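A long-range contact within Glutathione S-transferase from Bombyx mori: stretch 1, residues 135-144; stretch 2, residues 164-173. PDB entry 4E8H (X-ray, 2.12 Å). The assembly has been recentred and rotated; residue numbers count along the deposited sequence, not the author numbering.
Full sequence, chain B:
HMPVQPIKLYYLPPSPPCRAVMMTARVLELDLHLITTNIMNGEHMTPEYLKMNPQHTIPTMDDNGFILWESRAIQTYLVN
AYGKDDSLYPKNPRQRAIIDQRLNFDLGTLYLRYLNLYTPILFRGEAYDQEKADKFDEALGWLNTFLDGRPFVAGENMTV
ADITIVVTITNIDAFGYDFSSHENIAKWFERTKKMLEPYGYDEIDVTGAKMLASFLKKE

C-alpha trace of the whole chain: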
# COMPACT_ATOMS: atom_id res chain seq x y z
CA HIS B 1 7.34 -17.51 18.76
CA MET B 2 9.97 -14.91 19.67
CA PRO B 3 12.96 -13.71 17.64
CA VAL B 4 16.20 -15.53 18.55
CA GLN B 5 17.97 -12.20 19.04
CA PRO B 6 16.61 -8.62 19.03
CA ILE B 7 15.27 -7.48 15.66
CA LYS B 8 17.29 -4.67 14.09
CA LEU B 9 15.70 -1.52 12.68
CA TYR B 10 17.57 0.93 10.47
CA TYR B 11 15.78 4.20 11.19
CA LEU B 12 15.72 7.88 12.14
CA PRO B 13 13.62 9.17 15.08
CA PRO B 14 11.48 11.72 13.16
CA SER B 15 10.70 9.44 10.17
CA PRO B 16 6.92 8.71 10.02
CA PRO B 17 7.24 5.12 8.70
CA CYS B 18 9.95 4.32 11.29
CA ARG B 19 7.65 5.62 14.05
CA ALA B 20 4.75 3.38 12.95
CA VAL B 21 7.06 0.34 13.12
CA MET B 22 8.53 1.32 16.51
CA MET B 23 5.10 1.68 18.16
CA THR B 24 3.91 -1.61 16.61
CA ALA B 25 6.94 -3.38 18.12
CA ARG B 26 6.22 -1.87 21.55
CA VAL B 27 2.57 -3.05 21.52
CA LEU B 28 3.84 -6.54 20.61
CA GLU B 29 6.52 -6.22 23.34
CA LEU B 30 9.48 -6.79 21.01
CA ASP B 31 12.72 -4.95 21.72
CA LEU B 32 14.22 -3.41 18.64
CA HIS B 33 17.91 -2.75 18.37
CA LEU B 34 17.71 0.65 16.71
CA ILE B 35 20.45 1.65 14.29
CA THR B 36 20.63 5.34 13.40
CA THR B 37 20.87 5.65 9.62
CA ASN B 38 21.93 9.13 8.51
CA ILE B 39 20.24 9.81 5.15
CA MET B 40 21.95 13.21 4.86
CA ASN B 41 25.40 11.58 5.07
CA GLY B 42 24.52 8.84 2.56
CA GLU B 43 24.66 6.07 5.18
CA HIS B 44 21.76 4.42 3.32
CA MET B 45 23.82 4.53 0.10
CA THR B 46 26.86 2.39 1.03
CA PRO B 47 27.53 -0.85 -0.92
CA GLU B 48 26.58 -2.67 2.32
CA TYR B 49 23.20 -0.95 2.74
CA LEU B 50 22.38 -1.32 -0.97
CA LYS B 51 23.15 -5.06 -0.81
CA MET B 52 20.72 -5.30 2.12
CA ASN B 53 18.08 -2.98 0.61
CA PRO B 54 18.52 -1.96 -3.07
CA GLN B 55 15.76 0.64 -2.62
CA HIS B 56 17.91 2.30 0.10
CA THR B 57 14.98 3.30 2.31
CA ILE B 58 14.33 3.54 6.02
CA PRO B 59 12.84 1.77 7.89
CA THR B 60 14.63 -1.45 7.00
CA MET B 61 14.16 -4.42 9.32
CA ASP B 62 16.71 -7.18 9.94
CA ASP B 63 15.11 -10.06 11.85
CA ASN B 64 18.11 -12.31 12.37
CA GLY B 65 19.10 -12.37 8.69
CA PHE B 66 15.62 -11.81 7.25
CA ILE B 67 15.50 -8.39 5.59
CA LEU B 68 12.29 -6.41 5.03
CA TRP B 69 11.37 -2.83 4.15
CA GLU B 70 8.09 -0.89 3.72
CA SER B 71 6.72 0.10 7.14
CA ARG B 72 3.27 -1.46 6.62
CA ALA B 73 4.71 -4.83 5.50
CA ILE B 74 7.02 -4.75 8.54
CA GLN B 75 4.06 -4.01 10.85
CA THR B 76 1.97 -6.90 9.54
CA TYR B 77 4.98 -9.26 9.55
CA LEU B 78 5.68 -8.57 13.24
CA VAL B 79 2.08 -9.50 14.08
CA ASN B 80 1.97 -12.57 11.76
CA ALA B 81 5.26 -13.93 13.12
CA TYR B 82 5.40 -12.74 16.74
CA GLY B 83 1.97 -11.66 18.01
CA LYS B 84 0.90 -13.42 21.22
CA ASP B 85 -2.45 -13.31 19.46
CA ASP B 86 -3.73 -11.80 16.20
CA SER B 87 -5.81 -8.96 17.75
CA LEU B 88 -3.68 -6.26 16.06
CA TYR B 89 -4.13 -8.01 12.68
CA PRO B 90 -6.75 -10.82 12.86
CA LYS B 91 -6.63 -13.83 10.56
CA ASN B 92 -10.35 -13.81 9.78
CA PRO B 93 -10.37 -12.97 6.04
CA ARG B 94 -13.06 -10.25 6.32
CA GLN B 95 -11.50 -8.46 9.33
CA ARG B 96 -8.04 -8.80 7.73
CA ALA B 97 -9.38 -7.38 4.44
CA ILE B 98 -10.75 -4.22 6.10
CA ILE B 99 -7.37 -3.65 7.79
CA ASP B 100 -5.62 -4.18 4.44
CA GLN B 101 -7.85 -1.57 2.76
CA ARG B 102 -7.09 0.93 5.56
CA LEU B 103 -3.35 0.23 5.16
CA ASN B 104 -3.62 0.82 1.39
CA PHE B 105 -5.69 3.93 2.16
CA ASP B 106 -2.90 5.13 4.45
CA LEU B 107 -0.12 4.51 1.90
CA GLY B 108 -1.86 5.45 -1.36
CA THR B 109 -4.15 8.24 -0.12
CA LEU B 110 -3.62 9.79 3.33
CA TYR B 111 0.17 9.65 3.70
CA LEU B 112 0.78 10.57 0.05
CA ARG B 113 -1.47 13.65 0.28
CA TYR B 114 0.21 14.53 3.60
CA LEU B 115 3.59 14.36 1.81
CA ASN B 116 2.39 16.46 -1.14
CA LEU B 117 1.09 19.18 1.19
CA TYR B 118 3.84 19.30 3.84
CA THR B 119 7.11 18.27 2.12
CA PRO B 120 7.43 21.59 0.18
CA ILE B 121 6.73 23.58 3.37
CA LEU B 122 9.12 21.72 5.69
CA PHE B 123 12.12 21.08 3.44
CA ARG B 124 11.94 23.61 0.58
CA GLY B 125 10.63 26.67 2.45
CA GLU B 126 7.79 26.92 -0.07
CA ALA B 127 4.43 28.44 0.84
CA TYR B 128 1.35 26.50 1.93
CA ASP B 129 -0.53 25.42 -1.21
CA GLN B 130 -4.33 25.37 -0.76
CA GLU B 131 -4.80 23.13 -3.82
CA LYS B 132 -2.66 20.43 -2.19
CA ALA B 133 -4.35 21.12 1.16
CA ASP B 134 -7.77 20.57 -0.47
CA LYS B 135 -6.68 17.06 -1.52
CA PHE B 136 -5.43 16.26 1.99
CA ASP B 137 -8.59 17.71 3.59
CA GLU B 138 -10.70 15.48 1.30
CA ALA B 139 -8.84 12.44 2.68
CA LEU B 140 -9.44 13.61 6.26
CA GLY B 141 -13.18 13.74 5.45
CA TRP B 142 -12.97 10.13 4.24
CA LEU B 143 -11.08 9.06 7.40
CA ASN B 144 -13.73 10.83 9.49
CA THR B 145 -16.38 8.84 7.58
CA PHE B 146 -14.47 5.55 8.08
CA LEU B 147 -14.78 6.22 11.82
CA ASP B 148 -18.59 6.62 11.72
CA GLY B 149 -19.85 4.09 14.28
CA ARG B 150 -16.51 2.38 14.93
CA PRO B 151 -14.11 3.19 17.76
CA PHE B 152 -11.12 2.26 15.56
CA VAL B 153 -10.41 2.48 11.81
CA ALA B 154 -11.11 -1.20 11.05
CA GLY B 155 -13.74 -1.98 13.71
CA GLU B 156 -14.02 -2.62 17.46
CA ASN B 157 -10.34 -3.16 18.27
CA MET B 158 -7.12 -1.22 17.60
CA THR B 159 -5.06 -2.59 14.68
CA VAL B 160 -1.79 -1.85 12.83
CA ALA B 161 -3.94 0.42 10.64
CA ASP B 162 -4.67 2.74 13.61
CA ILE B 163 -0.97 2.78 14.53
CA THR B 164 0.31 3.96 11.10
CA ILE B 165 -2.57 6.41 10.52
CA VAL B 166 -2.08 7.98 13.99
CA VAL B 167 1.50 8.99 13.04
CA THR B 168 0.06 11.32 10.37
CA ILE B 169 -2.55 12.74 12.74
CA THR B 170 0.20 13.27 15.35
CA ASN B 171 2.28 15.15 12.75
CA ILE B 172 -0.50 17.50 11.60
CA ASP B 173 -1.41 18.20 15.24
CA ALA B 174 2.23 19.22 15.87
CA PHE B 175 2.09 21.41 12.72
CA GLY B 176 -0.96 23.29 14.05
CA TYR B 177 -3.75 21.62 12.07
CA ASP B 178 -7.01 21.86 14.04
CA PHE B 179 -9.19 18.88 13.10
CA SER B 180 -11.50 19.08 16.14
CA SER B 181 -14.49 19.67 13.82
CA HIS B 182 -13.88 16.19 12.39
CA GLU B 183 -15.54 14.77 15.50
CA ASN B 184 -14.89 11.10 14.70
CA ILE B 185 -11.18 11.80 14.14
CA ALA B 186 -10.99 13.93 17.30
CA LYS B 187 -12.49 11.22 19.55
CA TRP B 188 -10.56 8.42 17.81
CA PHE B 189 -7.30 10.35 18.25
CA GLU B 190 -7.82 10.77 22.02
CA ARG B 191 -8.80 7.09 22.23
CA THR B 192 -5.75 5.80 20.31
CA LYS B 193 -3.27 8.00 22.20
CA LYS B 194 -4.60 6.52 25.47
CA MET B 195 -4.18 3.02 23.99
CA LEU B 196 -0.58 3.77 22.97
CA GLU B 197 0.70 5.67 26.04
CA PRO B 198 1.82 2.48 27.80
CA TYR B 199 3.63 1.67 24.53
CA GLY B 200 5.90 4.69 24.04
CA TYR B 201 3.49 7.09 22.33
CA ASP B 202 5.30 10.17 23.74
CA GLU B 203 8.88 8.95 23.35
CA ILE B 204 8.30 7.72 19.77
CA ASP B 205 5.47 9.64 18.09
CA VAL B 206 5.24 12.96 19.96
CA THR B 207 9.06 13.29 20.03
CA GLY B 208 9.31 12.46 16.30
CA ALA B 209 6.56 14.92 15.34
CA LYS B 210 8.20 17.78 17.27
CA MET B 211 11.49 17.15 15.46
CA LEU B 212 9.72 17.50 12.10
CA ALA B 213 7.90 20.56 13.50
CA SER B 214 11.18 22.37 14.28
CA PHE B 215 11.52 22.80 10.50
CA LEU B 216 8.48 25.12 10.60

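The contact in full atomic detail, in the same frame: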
# COMPACT_ATOMS: atom_id res chain seq x y z
N LYS B 135 -6.81 18.51 -1.33
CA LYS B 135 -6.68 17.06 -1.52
C LYS B 135 -6.51 16.33 -0.19
O LYS B 135 -7.16 15.30 0.03
CB LYS B 135 -5.51 16.72 -2.45
CG LYS B 135 -5.61 17.30 -3.86
CD LYS B 135 -6.91 16.90 -4.57
CE LYS B 135 -6.81 15.53 -5.22
NZ LYS B 135 -7.84 15.38 -6.31
N PHE B 136 -5.65 16.85 0.67
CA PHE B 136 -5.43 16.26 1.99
C PHE B 136 -6.70 16.32 2.85
O PHE B 136 -7.07 15.33 3.48
CB PHE B 136 -4.26 16.93 2.72
CG PHE B 136 -3.95 16.31 4.06
CD1 PHE B 136 -3.47 15.01 4.14
CD2 PHE B 136 -4.16 17.02 5.24
CE1 PHE B 136 -3.19 14.42 5.37
CE2 PHE B 136 -3.89 16.44 6.48
CZ PHE B 136 -3.40 15.14 6.54
N ASP B 137 -7.35 17.49 2.85
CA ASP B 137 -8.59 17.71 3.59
C ASP B 137 -9.70 16.74 3.16
O ASP B 137 -10.48 16.28 4.00
CB ASP B 137 -9.08 19.15 3.40
CG ASP B 137 -8.08 20.19 3.88
OD1 ASP B 137 -7.21 19.87 4.72
OD2 ASP B 137 -8.17 21.35 3.42
N GLU B 138 -9.75 16.45 1.86
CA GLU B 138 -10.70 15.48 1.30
C GLU B 138 -10.48 14.10 1.91
O GLU B 138 -11.44 13.40 2.23
CB GLU B 138 -10.56 15.43 -0.23
CG GLU B 138 -11.61 14.55 -0.93
CD GLU B 138 -11.34 14.35 -2.42
OE1 GLU B 138 -10.16 14.26 -2.82
OE2 GLU B 138 -12.32 14.27 -3.19
N ALA B 139 -9.21 13.72 2.07
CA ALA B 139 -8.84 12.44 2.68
C ALA B 139 -9.17 12.38 4.17
O ALA B 139 -9.55 11.32 4.68
CB ALA B 139 -7.36 12.16 2.45
N LEU B 140 -9.04 13.52 4.86
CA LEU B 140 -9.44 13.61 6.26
C LEU B 140 -10.95 13.43 6.43
O LEU B 140 -11.40 12.83 7.41
CB LEU B 140 -8.99 14.94 6.90
CG LEU B 140 -7.52 15.12 7.31
CD1 LEU B 140 -7.34 16.46 8.01
CD2 LEU B 140 -7.02 13.99 8.22
N GLY B 141 -11.73 13.94 5.48
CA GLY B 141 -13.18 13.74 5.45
C GLY B 141 -13.54 12.27 5.30
O GLY B 141 -14.43 11.77 5.99
N TRP B 142 -12.83 11.58 4.41
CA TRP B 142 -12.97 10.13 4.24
C TRP B 142 -12.61 9.36 5.51
O TRP B 142 -13.36 8.47 5.92
CB TRP B 142 -12.14 9.62 3.07
CG TRP B 142 -12.59 10.09 1.71
CD1 TRP B 142 -13.87 10.41 1.33
CD2 TRP B 142 -11.77 10.25 0.54
NE1 TRP B 142 -13.89 10.78 0.01
CE2 TRP B 142 -12.62 10.69 -0.50
CE3 TRP B 142 -10.41 10.08 0.28
CZ2 TRP B 142 -12.14 10.96 -1.79
CZ3 TRP B 142 -9.93 10.34 -1.00
CH2 TRP B 142 -10.80 10.78 -2.02
N LEU B 143 -11.48 9.69 6.13
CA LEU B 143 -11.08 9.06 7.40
C LEU B 143 -12.14 9.28 8.48
O LEU B 143 -12.48 8.35 9.22
CB LEU B 143 -9.71 9.56 7.87
CG LEU B 143 -9.18 9.05 9.22
CD1 LEU B 143 -8.98 7.53 9.23
CD2 LEU B 143 -7.88 9.75 9.57
N ASN B 144 -12.65 10.51 8.56
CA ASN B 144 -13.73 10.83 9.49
C ASN B 144 -14.95 9.94 9.24
O ASN B 144 -15.59 9.48 10.19
CB ASN B 144 -14.11 12.30 9.42
CG ASN B 144 -14.97 12.73 10.59
OD1 ASN B 144 -14.49 12.86 11.71
ND2 ASN B 144 -16.26 12.94 10.33
N THR B 164 -0.34 3.20 12.19
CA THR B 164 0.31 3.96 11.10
C THR B 164 -0.42 5.26 10.75
O THR B 164 0.23 6.28 10.49
CB THR B 164 0.59 3.10 9.83
OG1 THR B 164 1.18 3.92 8.82
CG2 THR B 164 -0.69 2.46 9.30
N ILE B 165 -1.75 5.22 10.77
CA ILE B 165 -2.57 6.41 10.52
C ILE B 165 -2.35 7.48 11.60
O ILE B 165 -2.25 8.67 11.29
CB ILE B 165 -4.07 6.03 10.33
CG1 ILE B 165 -4.27 5.33 8.98
CG2 ILE B 165 -4.97 7.27 10.43
CD1 ILE B 165 -5.61 4.61 8.81
N VAL B 166 -2.25 7.05 12.86
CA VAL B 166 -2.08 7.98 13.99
C VAL B 166 -0.78 8.80 13.91
O VAL B 166 -0.73 9.92 14.42
CB VAL B 166 -2.24 7.28 15.38
CG1 VAL B 166 -0.92 6.70 15.89
CG2 VAL B 166 -2.83 8.24 16.41
N VAL B 167 0.25 8.26 13.26
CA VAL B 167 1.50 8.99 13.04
C VAL B 167 1.23 10.29 12.27
O VAL B 167 1.73 11.35 12.64
CB VAL B 167 2.57 8.13 12.32
CG1 VAL B 167 3.79 8.96 11.95
CG2 VAL B 167 2.99 6.95 13.19
N THR B 168 0.42 10.18 11.22
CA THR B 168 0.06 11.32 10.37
C THR B 168 -0.76 12.35 11.13
O THR B 168 -0.55 13.56 10.98
CB THR B 168 -0.68 10.83 9.10
OG1 THR B 168 0.24 10.12 8.27
CG2 THR B 168 -1.26 12.00 8.30
N ILE B 169 -1.70 11.87 11.94
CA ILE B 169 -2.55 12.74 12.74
C ILE B 169 -1.71 13.42 13.83
O ILE B 169 -1.91 14.61 14.11
CB ILE B 169 -3.77 11.98 13.31
CG1 ILE B 169 -4.59 11.33 12.18
CG2 ILE B 169 -4.66 12.90 14.15
CD1 ILE B 169 -5.04 12.28 11.06
N THR B 170 -0.76 12.69 14.40
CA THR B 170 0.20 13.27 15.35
C THR B 170 1.01 14.38 14.68
O THR B 170 1.18 15.46 15.27
CB THR B 170 1.14 12.20 15.96
OG1 THR B 170 0.35 11.21 16.63
CG2 THR B 170 2.10 12.83 16.97
N ASN B 171 1.50 14.14 13.46
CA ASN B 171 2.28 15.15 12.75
C ASN B 171 1.51 16.44 12.48
O ASN B 171 2.00 17.53 12.80
CB ASN B 171 2.85 14.59 11.44
CG ASN B 171 4.03 13.67 11.66
OD1 ASN B 171 4.80 13.83 12.61
ND2 ASN B 171 4.18 12.69 10.78
N ILE B 172 0.30 16.32 11.93
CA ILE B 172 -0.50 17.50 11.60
C ILE B 172 -0.92 18.29 12.85
O ILE B 172 -1.00 19.51 12.82
CB ILE B 172 -1.70 17.19 10.65
CG1 ILE B 172 -2.77 16.33 11.35
CG2 ILE B 172 -1.20 16.53 9.36
CD1 ILE B 172 -4.09 16.24 10.58
N ASP B 173 -1.15 17.57 13.95
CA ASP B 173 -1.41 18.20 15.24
C ASP B 173 -0.21 19.06 15.66
O ASP B 173 -0.39 20.24 16.01
CB ASP B 173 -1.71 17.13 16.30
CG ASP B 173 -2.02 17.73 17.66
OD1 ASP B 173 -3.02 18.48 17.78
OD2 ASP B 173 -1.28 17.44 18.62

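What lies at the centre of the contact? Two leucines and two isoleucines meet there through methyl groups. Leu140 CD2 is 3.9 Å from Ile169 CD1, and Leu140 CD1 is 4.1 Å from Ile172 CD1, so the leucine packs against two isoleucines one turn apart. Leu143 CD2 in turn lies 4.1 Å from Ile169 CD1, so that one methyl touches both leucines. Both Leu140 and Ile169 send their CA-to-CB bonds sideways, yet their ends come nearer the other helix; long, branched aliphatic chains suit such positions.

How does the packing extend along the helices? The two run at 128° to each other, so Phe136 pairs with Ile172 at one end of the contact and Leu143 with Ile165 at the other. Leu143 CD2 reaches Ile165 CG2 at 3.9 Å, while Phe136 CZ approaches Ile172 CG2 at 3.8 Å. All four of these residues point their CA-to-CB bonds toward the opposite stretch. With the axes no closer than 13.2 Å, the side chains must span the gap, and the t rotamer of Phe136 carries its ring into it.

Where does polar chemistry come in? Thr168 is buried beside the phenylalanine, and its methyl does the touching: CG2 sits 4.2 Å from Phe136 CZ, at the ring edge, while OG1 lies farther from the ring. No hydrogen bond links the stretches, so the contact rests on apolar packing over a modest 253 Å² of buried surface.

What becomes of the remaining polar groups? They lie beyond the contact. Lys135 and Asp173 are exposed and out of reach of the other stretch, whereas the buried Asn171 has its OD1 hydrogen-bonded elsewhere in the structure. Backbone hydrogen bonds within each helix, such as Leu140 N to Phe136 O at 3.0 Å, occupy main-chain polar groups and leave the side chains to make the contact.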